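GrgF (Penicillium sp. sh18, PDB 6LZH) acts as a polyketide transferase with an alpha/beta hydrolase fold in gregatin A biosynthesis, in which C11 and C4 polyketide chains are joined. Local coordinates at residues L6-D17 against L21-P33. Sequence-based numbering, arbitrary orientation.
Sequences LPRSDVEFTTLD and LRGWLFPASQRGP
Ser-9, Val-11 and Phe-13 form antiparallel hydrogen-bonded pairs with Leu-25, Gly-23 and Leu-21. Each pair exchanges two N-H...O bonds, six in all. This hairpin of strands 9-14 and 20-26 ends the main sheet, with 9-14 outermost within the chain.

The Arg-8 guanidinium stacks flat on the Trp-24 indole, a cation-pi contact with the planes 7° apart and CZ 3.3 Å from Trp-24 CE2. A bend at chi3 (97°) turns it onto that face. Arg-8 CD lies over the five-membered ring, while CG sits over a face of Phe-26. Asp-10 OD1 lies in plane at the indole edge, 3.2 Å from Trp-24 NE1. An alanine in place of Trp-24 would probably leave the Arg-8 guanidinium without its stacking surface and free to swing.

Glu-12 OE1 makes a salt bridge to Arg-22 NE at 3.0 Å, though the hydrogen bond within it is weak. A water also links Glu-12 OE2 to Arg-22 NH2. The stronger partner of Arg-22 is Asp-75, salt-bridged to NH1.

Leu-21 CB lies over the Phe-13 ring, and Val-11 CG1 meets Leu-25 CB at 3.7 Å. The face of Asp-10, Glu-12, Arg-22 and Trp-24 is thus largely polar and charged; that of Val-11, Phe-13, Leu-21 and Leu-25 is mainly apolar, with helix 84-99 against Val-11 and Phe-13.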
loop_
_atom_site.group_PDB
_atom_site.type_symbol
_atom_site.label_atom_id
_atom_site.label_comp_id
_atom_site.label_asym_id
_atom_site.label_seq_id
_atom_site.Cartn_x
_atom_site.Cartn_y
_atom_site.Cartn_z
ATOM N N LEU A 6 -0.089 30.852 -24.253
ATOM C CA LEU A 6 -0.716 31.343 -23.033
ATOM C C LEU A 6 0.227 31.217 -21.829
ATOM O O LEU A 6 1.108 30.364 -21.802
ATOM C CB LEU A 6 -2.026 30.596 -22.767
ATOM C CG LEU A 6 -3.236 30.983 -23.628
ATOM C CD1 LEU A 6 -4.434 30.096 -23.321
ATOM C CD2 LEU A 6 -3.605 32.449 -23.428
ATOM N N PRO A 7 0.056 32.084 -20.839
ATOM C CA PRO A 7 0.887 31.995 -19.639
ATOM C C PRO A 7 0.431 30.868 -18.729
ATOM O O PRO A 7 -0.703 30.395 -18.771
ATOM C CB PRO A 7 0.715 33.359 -18.951
ATOM C CG PRO A 7 -0.234 34.153 -19.804
ATOM C CD PRO A 7 -0.871 33.229 -20.799
ATOM N N ARG A 8 1.364 30.447 -17.904
ATOM C CA ARG A 8 1.145 29.437 -16.888
ATOM C C ARG A 8 0.356 30.041 -15.732
ATOM O O ARG A 8 0.454 31.239 -15.465
ATOM C CB ARG A 8 2.518 28.941 -16.450
ATOM C CG ARG A 8 2.615 28.076 -15.250
ATOM C CD ARG A 8 4.089 28.031 -14.900
ATOM N NE ARG A 8 4.414 28.996 -13.860
ATOM C CZ ARG A 8 5.643 29.220 -13.407
ATOM N NH1 ARG A 8 6.677 28.551 -13.914
ATOM N NH2 ARG A 8 5.839 30.108 -12.439
ATOM N N SER A 9 -0.459 29.211 -15.071
ATOM C CA SER A 9 -1.268 29.620 -13.928
ATOM C C SER A 9 -0.888 28.808 -12.696
ATOM O O SER A 9 -0.561 27.623 -12.794
ATOM C CB SER A 9 -2.776 29.419 -14.180
ATOM O OG SER A 9 -3.290 30.364 -15.086
ATOM N N ASP A 10 -0.928 29.451 -11.531
ATOM C CA ASP A 10 -0.848 28.720 -10.274
ATOM C C ASP A 10 -2.216 28.121 -9.986
ATOM O O ASP A 10 -3.232 28.823 -10.055
ATOM C CB ASP A 10 -0.445 29.643 -9.130
ATOM C CG ASP A 10 0.977 30.144 -9.230
ATOM O OD1 ASP A 10 1.762 29.702 -10.095
ATOM O OD2 ASP A 10 1.320 31.000 -8.403
ATOM N N VAL A 11 -2.253 26.833 -9.654
ATOM C CA VAL A 11 -3.506 26.140 -9.381
ATOM C C VAL A 11 -3.322 25.280 -8.134
ATOM O O VAL A 11 -2.204 24.956 -7.723
ATOM C CB VAL A 11 -3.982 25.259 -10.571
ATOM C CG1 VAL A 11 -4.399 26.099 -11.768
ATOM C CG2 VAL A 11 -2.879 24.242 -10.977
ATOM N N GLU A 12 -4.445 24.913 -7.522
ATOM C CA GLU A 12 -4.416 23.938 -6.446
ATOM C C GLU A 12 -5.687 23.105 -6.499
ATOM O O GLU A 12 -6.695 23.504 -7.085
ATOM C CB GLU A 12 -4.230 24.602 -5.070
ATOM C CG GLU A 12 -5.000 25.867 -4.841
ATOM C CD GLU A 12 -4.741 26.472 -3.462
ATOM O OE1 GLU A 12 -3.589 26.856 -3.169
ATOM O OE2 GLU A 12 -5.707 26.563 -2.684
ATOM N N PHE A 13 -5.612 21.910 -5.923
ATOM C CA PHE A 13 -6.782 21.046 -5.889
ATOM C C PHE A 13 -6.696 20.197 -4.633
ATOM O O PHE A 13 -5.626 20.064 -4.025
ATOM C CB PHE A 13 -6.905 20.176 -7.158
ATOM C CG PHE A 13 -5.737 19.212 -7.371
ATOM C CD1 PHE A 13 -4.551 19.647 -7.973
ATOM C CD2 PHE A 13 -5.841 17.877 -6.987
ATOM C CE1 PHE A 13 -3.484 18.768 -8.183
ATOM C CE2 PHE A 13 -4.787 16.981 -7.191
ATOM C CZ PHE A 13 -3.606 17.427 -7.790
ATOM N N THR A 14 -7.843 19.645 -4.237
ATOM C CA THR A 14 -7.988 18.949 -2.963
ATOM C C THR A 14 -7.972 17.439 -3.176
ATOM O O THR A 14 -8.527 16.935 -4.158
ATOM C CB THR A 14 -9.287 19.385 -2.274
ATOM O OG1 THR A 14 -9.323 20.823 -2.217
ATOM C CG2 THR A 14 -9.370 18.840 -0.851
ATOM N N THR A 15 -7.327 16.714 -2.259
ATOM C CA THR A 15 -7.288 15.260 -2.355
ATOM C C THR A 15 -8.382 14.637 -1.493
ATOM O O THR A 15 -8.922 15.268 -0.580
ATOM C CB THR A 15 -5.926 14.712 -1.914
ATOM O OG1 THR A 15 -5.745 14.981 -0.520
ATOM C CG2 THR A 15 -4.795 15.368 -2.697
ATOM N N LEU A 16 -8.677 13.365 -1.770
ATOM C CA LEU A 16 -9.686 12.668 -0.977
ATOM C C LEU A 16 -9.333 12.696 0.507
ATOM O O LEU A 16 -10.221 12.819 1.358
ATOM C CB LEU A 16 -9.854 11.233 -1.475
ATOM C CG LEU A 16 -10.918 10.334 -0.820
ATOM C CD1 LEU A 16 -12.322 10.926 -0.943
ATOM C CD2 LEU A 16 -10.878 8.963 -1.446
ATOM N N ASP A 17 -8.043 12.625 0.845
ATOM C CA ASP A 17 -7.661 12.640 2.251
ATOM C C ASP A 17 -7.399 14.049 2.778
ATOM O O ASP A 17 -6.725 14.200 3.803
ATOM C CB ASP A 17 -6.454 11.720 2.512
ATOM C CG ASP A 17 -5.413 11.741 1.396
ATOM O OD1 ASP A 17 -5.472 12.598 0.495
ATOM O OD2 ASP A 17 -4.510 10.875 1.432
ATOM N N LEU A 21 -2.955 20.140 -2.847
ATOM C CA LEU A 21 -1.777 20.018 -3.690
ATOM C C LEU A 21 -1.734 21.221 -4.610
ATOM O O LEU A 21 -2.777 21.689 -5.072
ATOM C CB LEU A 21 -1.822 18.742 -4.529
ATOM C CG LEU A 21 -2.002 17.426 -3.768
ATOM C CD1 LEU A 21 -1.813 16.259 -4.727
ATOM C CD2 LEU A 21 -1.039 17.327 -2.583
ATOM N N ARG A 22 -0.536 21.708 -4.890
ATOM C CA ARG A 22 -0.391 22.936 -5.661
ATOM C C ARG A 22 0.509 22.696 -6.855
ATOM O O ARG A 22 1.413 21.853 -6.816
ATOM C CB ARG A 22 0.166 24.074 -4.776
ATOM C CG ARG A 22 -0.753 24.397 -3.589
ATOM C CD ARG A 22 -0.269 25.536 -2.676
ATOM N NE ARG A 22 -1.247 25.782 -1.610
ATOM C CZ ARG A 22 -1.315 25.090 -0.471
ATOM N NH1 ARG A 22 -0.448 24.125 -0.207
ATOM N NH2 ARG A 22 -2.251 25.375 0.425
ATOM N N GLY A 23 0.253 23.443 -7.918
ATOM C CA GLY A 23 1.012 23.235 -9.119
ATOM C C GLY A 23 0.741 24.303 -10.145
ATOM O O GLY A 23 0.255 25.397 -9.834
ATOM N N TRP A 24 1.057 23.949 -11.379
ATOM C CA TRP A 24 1.030 24.863 -12.503
ATOM C C TRP A 24 0.170 24.267 -13.594
ATOM O O TRP A 24 0.275 23.077 -13.897
ATOM C CB TRP A 24 2.435 25.121 -13.066
ATOM C CG TRP A 24 3.303 25.968 -12.204
ATOM C CD1 TRP A 24 2.909 27.026 -11.427
ATOM C CD2 TRP A 24 4.720 25.855 -12.041
ATOM N NE1 TRP A 24 3.992 27.563 -10.785
ATOM C CE2 TRP A 24 5.117 26.864 -11.141
ATOM C CE3 TRP A 24 5.693 24.985 -12.557
ATOM C CZ2 TRP A 24 6.449 27.042 -10.754
ATOM C CZ3 TRP A 24 7.013 25.162 -12.173
ATOM C CH2 TRP A 24 7.379 26.186 -11.277
ATOM N N LEU A 25 -0.656 25.113 -14.193
ATOM C CA LEU A 25 -1.477 24.761 -15.332
ATOM C C LEU A 25 -0.917 25.472 -16.558
ATOM O O LEU A 25 -0.739 26.693 -16.532
ATOM C CB LEU A 25 -2.926 25.175 -15.073
ATOM C CG LEU A 25 -3.942 24.945 -16.186
ATOM C CD1 LEU A 25 -4.100 23.470 -16.432
ATOM C CD2 LEU A 25 -5.284 25.578 -15.793
ATOM N N PHE A 26 -0.621 24.710 -17.618
ATOM C CA PHE A 26 -0.170 25.249 -18.906
ATOM C C PHE A 26 -1.302 25.078 -19.916
ATOM O O PHE A 26 -1.407 24.030 -20.581
ATOM C CB PHE A 26 1.110 24.556 -19.398
ATOM C CG PHE A 26 2.295 24.705 -18.463
ATOM C CD1 PHE A 26 2.386 23.937 -17.302
ATOM C CD2 PHE A 26 3.319 25.613 -18.742
ATOM C CE1 PHE A 26 3.471 24.075 -16.440
ATOM C CE2 PHE A 26 4.414 25.736 -17.893
ATOM C CZ PHE A 26 4.487 24.973 -16.745
ATOM N N PRO A 27 -2.193 26.065 -20.051
ATOM C CA PRO A 27 -3.374 25.880 -20.901
ATOM C C PRO A 27 -3.035 25.924 -22.376
ATOM O O PRO A 27 -2.280 26.783 -22.837
ATOM C CB PRO A 27 -4.280 27.058 -20.513
ATOM C CG PRO A 27 -3.358 28.064 -19.937
ATOM C CD PRO A 27 -2.290 27.284 -19.231
ATOM N N ALA A 28 -3.617 24.984 -23.117
ATOM C CA ALA A 28 -3.611 25.063 -24.568
ATOM C C ALA A 28 -4.535 26.192 -25.024
ATOM O O ALA A 28 -5.349 26.706 -24.256
ATOM C CB ALA A 28 -4.067 23.748 -25.189
ATOM N N SER A 29 -4.398 26.566 -26.301
ATOM C CA SER A 29 -5.133 27.682 -26.885
ATOM C C SER A 29 -6.588 27.358 -27.181
ATOM O O SER A 29 -7.350 28.274 -27.510
ATOM C CB SER A 29 -4.457 28.139 -28.178
ATOM O OG SER A 29 -3.117 28.519 -27.924
ATOM N N GLN A 30 -6.989 26.096 -27.094
ATOM C CA GLN A 30 -8.367 25.715 -27.370
ATOM C C GLN A 30 -8.629 24.377 -26.697
ATOM O O GLN A 30 -7.699 23.685 -26.265
ATOM C CB GLN A 30 -8.643 25.653 -28.879
ATOM C CG GLN A 30 -7.866 24.591 -29.639
ATOM C CD GLN A 30 -6.356 24.815 -29.604
ATOM O OE1 GLN A 30 -5.845 25.803 -30.145
ATOM N NE2 GLN A 30 -5.635 23.902 -28.957
ATOM N N ARG A 31 -9.914 24.031 -26.593
ATOM C CA ARG A 31 -10.297 22.785 -25.938
ATOM C C ARG A 31 -9.673 21.595 -26.662
ATOM O O ARG A 31 -9.663 21.529 -27.893
ATOM C CB ARG A 31 -11.824 22.660 -25.895
ATOM C CG ARG A 31 -12.348 21.343 -25.318
ATOM C CD ARG A 31 -13.876 21.337 -25.322
ATOM N NE ARG A 31 -14.413 20.048 -24.908
ATOM C CZ ARG A 31 -14.603 19.685 -23.650
ATOM N NH1 ARG A 31 -14.297 20.525 -22.667
ATOM N NH2 ARG A 31 -15.101 18.482 -23.376
ATOM N N GLY A 32 -9.143 20.649 -25.889
ATOM C CA GLY A 32 -8.494 19.490 -26.460
ATOM C C GLY A 32 -7.877 18.574 -25.422
ATOM O O GLY A 32 -8.297 18.539 -24.261
ATOM N N PRO A 33 -6.848 17.826 -25.825
ATOM C CA PRO A 33 -6.233 16.847 -24.919
ATOM C C PRO A 33 -5.538 17.524 -23.745
ATOM O O PRO A 33 -5.278 18.731 -23.740
ATOM C CB PRO A 33 -5.234 16.115 -25.820
ATOM C CG PRO A 33 -4.843 17.173 -26.864
ATOM C CD PRO A 33 -6.085 18.012 -27.078
HETATM O O HOH W 1 -1.675 28.306 -25.013
HETATM O O HOH W 2 -4.222 27.656 -0.403
#